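PDB 4FRX: anaerobically-induced outer membrane porin OprE, which forms a beta-barrel in the outer membrane of Pseudomonas aeruginosa and probably acts as a porin of the OprD family. Local coordinates for residues L226-N231 and T241-F246. Residues are numbered along the deposited sequence; the frame is centred on the assembly and turned at random.
Sequences LGLIHN and TDLRAF. With C8E ((hydroxyethyloxy)tri(ethyloxy)octane), chain F.
With CG anti to the backbone N in Leu228 (chi1 169°) but beside it in Leu243 (chi1 -50°), the two side chains run alongside each other on one face of the sheet, and Leu228 CD2 meets Leu243 CD1 at 4.1 Å. The detergent C8E lies along this face: its octyl carbons pass the CB atoms of Leu226 and Leu228, with Leu228 CB 3.7 Å from C8E C7, and its first ether oxygen, C8E O9, lies near Leu243 CB, consistent with the lipid-facing outside of a porin barrel. Farther along the same face, at the His230-Thr241 pair, one water bridges the strands, in plane at the His230 ring edge, 2.9 Å from His230 ND1 and 2.6 Å from Thr241 OG1; it also donates to His230 O. On the other face Ile229 CD1 rests against the Asp242 carboxylate, 3.6 Å from Asp242 OD2. Arg244 holds that carboxylate by a salt bridge and two hydrogen bonds, one to each oxygen, NE to Asp242 OD1 at 3.0 Å and NH2 to Asp242 OD2 at 3.2 Å, which should fix the rotation of the carboxylate. Six backbone hydrogen bonds join Leu226, Leu228 and His230 to Ala245, Leu243 and Thr241, pairing the antiparallel arms of a beta hairpin. In the barrel wall, strand 221-234 also bonds to strand 208-217, and strand 237-250 to strand 280-292.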
ATOM      1  N   LEU A 226     -11.864  -4.574 -11.210  1.00  5.88           N
ATOM      2  CA  LEU A 226     -12.904  -3.594 -11.511  1.00 12.10           C
ATOM      3  C   LEU A 226     -13.279  -2.900 -10.208  1.00 11.47           C
ATOM      4  O   LEU A 226     -13.262  -3.528  -9.144  1.00 10.65           O
ATOM      5  CB  LEU A 226     -14.140  -4.271 -12.119  1.00  7.30           C
ATOM      6  CG  LEU A 226     -13.940  -4.878 -13.509  1.00  4.06           C
ATOM      7  CD1 LEU A 226     -15.096  -5.827 -13.856  1.00 12.37           C
ATOM      8  CD2 LEU A 226     -13.774  -3.796 -14.570  1.00 10.90           C
ATOM      9  N   GLY A 227     -13.606  -1.610 -10.286  1.00  9.95           N
ATOM     10  CA  GLY A 227     -13.954  -0.847  -9.106  1.00  6.33           C
ATOM     11  C   GLY A 227     -15.048   0.179  -9.384  1.00  9.65           C
ATOM     12  O   GLY A 227     -15.221   0.640 -10.506  1.00 10.04           O
ATOM     13  N   LEU A 228     -15.779   0.552  -8.346  1.00  8.19           N
ATOM     14  CA  LEU A 228     -16.769   1.604  -8.477  1.00 11.56           C
ATOM     15  C   LEU A 228     -16.752   2.370  -7.181  1.00 11.88           C
ATOM     16  O   LEU A 228     -16.674   1.774  -6.116  1.00  8.45           O
ATOM     17  CB  LEU A 228     -18.151   0.988  -8.740  1.00 16.66           C
ATOM     18  CG  LEU A 228     -19.443   1.809  -8.685  1.00 13.99           C
ATOM     19  CD1 LEU A 228     -20.478   1.148  -9.580  1.00 13.32           C
ATOM     20  CD2 LEU A 228     -19.998   1.940  -7.273  1.00 14.26           C
ATOM     21  N   ILE A 229     -16.819   3.695  -7.271  1.00  4.87           N
ATOM     22  CA  ILE A 229     -16.992   4.520  -6.099  1.00  9.24           C
ATOM     23  C   ILE A 229     -18.144   5.464  -6.398  1.00 10.84           C
ATOM     24  O   ILE A 229     -18.124   6.174  -7.404  1.00 14.58           O
ATOM     25  CB  ILE A 229     -15.747   5.356  -5.799  1.00 10.18           C
ATOM     26  CG1 ILE A 229     -14.523   4.452  -5.625  1.00 23.71           C
ATOM     27  CG2 ILE A 229     -15.975   6.199  -4.538  1.00 10.60           C
ATOM     28  CD1 ILE A 229     -14.416   3.844  -4.252  1.00 25.78           C
ATOM     29  N   HIS A 230     -19.157   5.449  -5.541  1.00 11.65           N
ATOM     30  CA  HIS A 230     -20.324   6.302  -5.749  1.00 14.16           C
ATOM     31  C   HIS A 230     -20.649   7.114  -4.504  1.00 15.37           C
ATOM     32  O   HIS A 230     -20.662   6.585  -3.393  1.00 17.32           O
ATOM     33  CB  HIS A 230     -21.536   5.465  -6.146  1.00 13.71           C
ATOM     34  CG  HIS A 230     -22.770   6.280  -6.370  1.00 17.25           C
ATOM     35  ND1 HIS A 230     -23.713   6.488  -5.386  1.00 16.95           N
ATOM     36  CD2 HIS A 230     -23.199   6.972  -7.453  1.00 17.09           C
ATOM     37  CE1 HIS A 230     -24.676   7.260  -5.859  1.00 24.07           C
ATOM     38  NE2 HIS A 230     -24.386   7.571  -7.106  1.00 21.05           N
ATOM     39  N   ASN A 231     -20.909   8.400  -4.692  1.00 11.60           N
ATOM     40  CA  ASN A 231     -21.267   9.262  -3.577  1.00 16.10           C
ATOM     41  C   ASN A 231     -22.700   9.758  -3.728  1.00 18.16           C
ATOM     42  O   ASN A 231     -23.068  10.286  -4.766  1.00 15.98           O
ATOM     43  CB  ASN A 231     -20.272  10.411  -3.426  1.00 17.03           C
ATOM     44  CG  ASN A 231     -18.990   9.982  -2.703  1.00 22.31           C
ATOM     45  OD1 ASN A 231     -19.022   9.636  -1.527  1.00 27.69           O
ATOM     46  ND2 ASN A 231     -17.865  10.011  -3.405  1.00 21.40           N
ATOM     47  N   THR A 241     -20.282   4.421  -1.589  1.00 12.49           N
ATOM     48  CA  THR A 241     -20.340   3.001  -1.903  1.00 11.28           C
ATOM     49  C   THR A 241     -19.048   2.648  -2.611  1.00  8.17           C
ATOM     50  O   THR A 241     -18.661   3.312  -3.567  1.00 10.91           O
ATOM     51  CB  THR A 241     -21.492   2.714  -2.869  1.00 12.65           C
ATOM     52  OG1 THR A 241     -22.726   3.088  -2.251  1.00 20.28           O
ATOM     53  CG2 THR A 241     -21.540   1.234  -3.217  1.00 10.86           C
ATOM     54  N   ASP A 242     -18.383   1.606  -2.141  1.00  9.23           N
ATOM     55  CA  ASP A 242     -17.059   1.266  -2.637  1.00  8.84           C
ATOM     56  C   ASP A 242     -17.116  -0.211  -2.986  1.00  5.06           C
ATOM     57  O   ASP A 242     -17.229  -1.047  -2.095  1.00 11.39           O
ATOM     58  CB  ASP A 242     -16.043   1.570  -1.528  1.00 14.72           C
ATOM     59  CG  ASP A 242     -14.615   1.146  -1.862  1.00 27.21           C
ATOM     60  OD1 ASP A 242     -14.397   0.140  -2.570  1.00 25.41           O
ATOM     61  OD2 ASP A 242     -13.689   1.827  -1.374  1.00 23.80           O
ATOM     62  N   LEU A 243     -17.054  -0.520  -4.283  1.00 10.17           N
ATOM     63  CA  LEU A 243     -17.134  -1.910  -4.763  1.00  7.05           C
ATOM     64  C   LEU A 243     -15.852  -2.298  -5.475  1.00  9.36           C
ATOM     65  O   LEU A 243     -15.277  -1.503  -6.223  1.00 12.01           O
ATOM     66  CB  LEU A 243     -18.315  -2.102  -5.716  1.00 10.08           C
ATOM     67  CG  LEU A 243     -19.674  -1.586  -5.268  1.00 11.48           C
ATOM     68  CD1 LEU A 243     -20.735  -1.934  -6.314  1.00 11.32           C
ATOM     69  CD2 LEU A 243     -20.037  -2.191  -3.920  1.00 10.18           C
ATOM     70  N   ARG A 244     -15.399  -3.521  -5.230  1.00  9.65           N
ATOM     71  CA  ARG A 244     -14.147  -4.007  -5.799  1.00 11.60           C
ATOM     72  C   ARG A 244     -14.293  -5.476  -6.173  1.00 12.83           C
ATOM     73  O   ARG A 244     -14.950  -6.249  -5.469  1.00 10.82           O
ATOM     74  CB  ARG A 244     -12.987  -3.846  -4.810  1.00  3.42           C
ATOM     75  CG  ARG A 244     -12.845  -2.456  -4.219  1.00 11.32           C
ATOM     76  CD  ARG A 244     -11.640  -2.343  -3.303  1.00 11.06           C
ATOM     77  NE  ARG A 244     -11.635  -1.061  -2.603  1.00  7.46           N
ATOM     78  CZ  ARG A 244     -10.689  -0.676  -1.754  1.00 17.70           C
ATOM     79  NH1 ARG A 244      -9.669  -1.481  -1.497  1.00 14.25           N
ATOM     80  NH2 ARG A 244     -10.774   0.505  -1.155  1.00 20.37           N
ATOM     81  N   ALA A 245     -13.681  -5.839  -7.291  1.00  7.46           N
ATOM     82  CA  ALA A 245     -13.698  -7.197  -7.799  1.00 10.51           C
ATOM     83  C   ALA A 245     -12.317  -7.450  -8.388  1.00 10.28           C
ATOM     84  O   ALA A 245     -11.881  -6.686  -9.240  1.00 10.55           O
ATOM     85  CB  ALA A 245     -14.749  -7.317  -8.882  1.00 12.93           C
ATOM     86  N   PHE A 246     -11.630  -8.493  -7.925  1.00  7.07           N
ATOM     87  CA  PHE A 246     -10.321  -8.879  -8.468  1.00  4.46           C
ATOM     88  C   PHE A 246     -10.405 -10.305  -8.998  1.00 10.32           C
ATOM     89  O   PHE A 246     -10.955 -11.176  -8.335  1.00 10.03           O
ATOM     90  CB  PHE A 246      -9.247  -8.913  -7.375  1.00 11.02           C
ATOM     91  CG  PHE A 246      -8.730  -7.568  -6.924  1.00 12.48           C
ATOM     92  CD1 PHE A 246      -7.631  -6.982  -7.548  1.00 10.41           C
ATOM     93  CD2 PHE A 246      -9.257  -6.950  -5.802  1.00 14.66           C
ATOM     94  CE1 PHE A 246      -7.109  -5.769  -7.094  1.00  8.24           C
ATOM     95  CE2 PHE A 246      -8.743  -5.738  -5.347  1.00  8.08           C
ATOM     96  CZ  PHE A 246      -7.656  -5.154  -5.994  1.00  4.21           C
TER
HETATM   97  C3  C8E F 504     -16.703  -0.934 -14.913  1.00 24.98           C
HETATM   98  C4  C8E F 504     -17.625  -0.975 -13.691  1.00 31.17           C
HETATM   99  C5  C8E F 504     -16.944  -1.601 -12.478  1.00 29.89           C
HETATM  100  C6  C8E F 504     -17.815  -2.627 -11.763  1.00 32.30           C
HETATM  101  C7  C8E F 504     -17.979  -2.327 -10.275  1.00 30.40           C
HETATM  102  C8  C8E F 504     -17.041  -3.147  -9.390  1.00 36.33           C
HETATM  103  O9  C8E F 504     -17.724  -4.246  -8.818  1.00 35.28           O
HETATM  104  O18 C8E F 504     -21.189 -11.924 -11.532  1.00 99.98           O
HETATM  105  C19 C8E F 504     -21.897 -13.138 -11.475  1.00100.22           C
HETATM  106  C20 C8E F 504     -21.575 -13.643 -10.091  1.00 98.49           C
HETATM  107  O21 C8E F 504     -22.786 -13.751  -9.394  1.00 98.08           O
HETATM  108  O   HOH W   1     -23.479   5.578  -2.661  1.00 16.26           O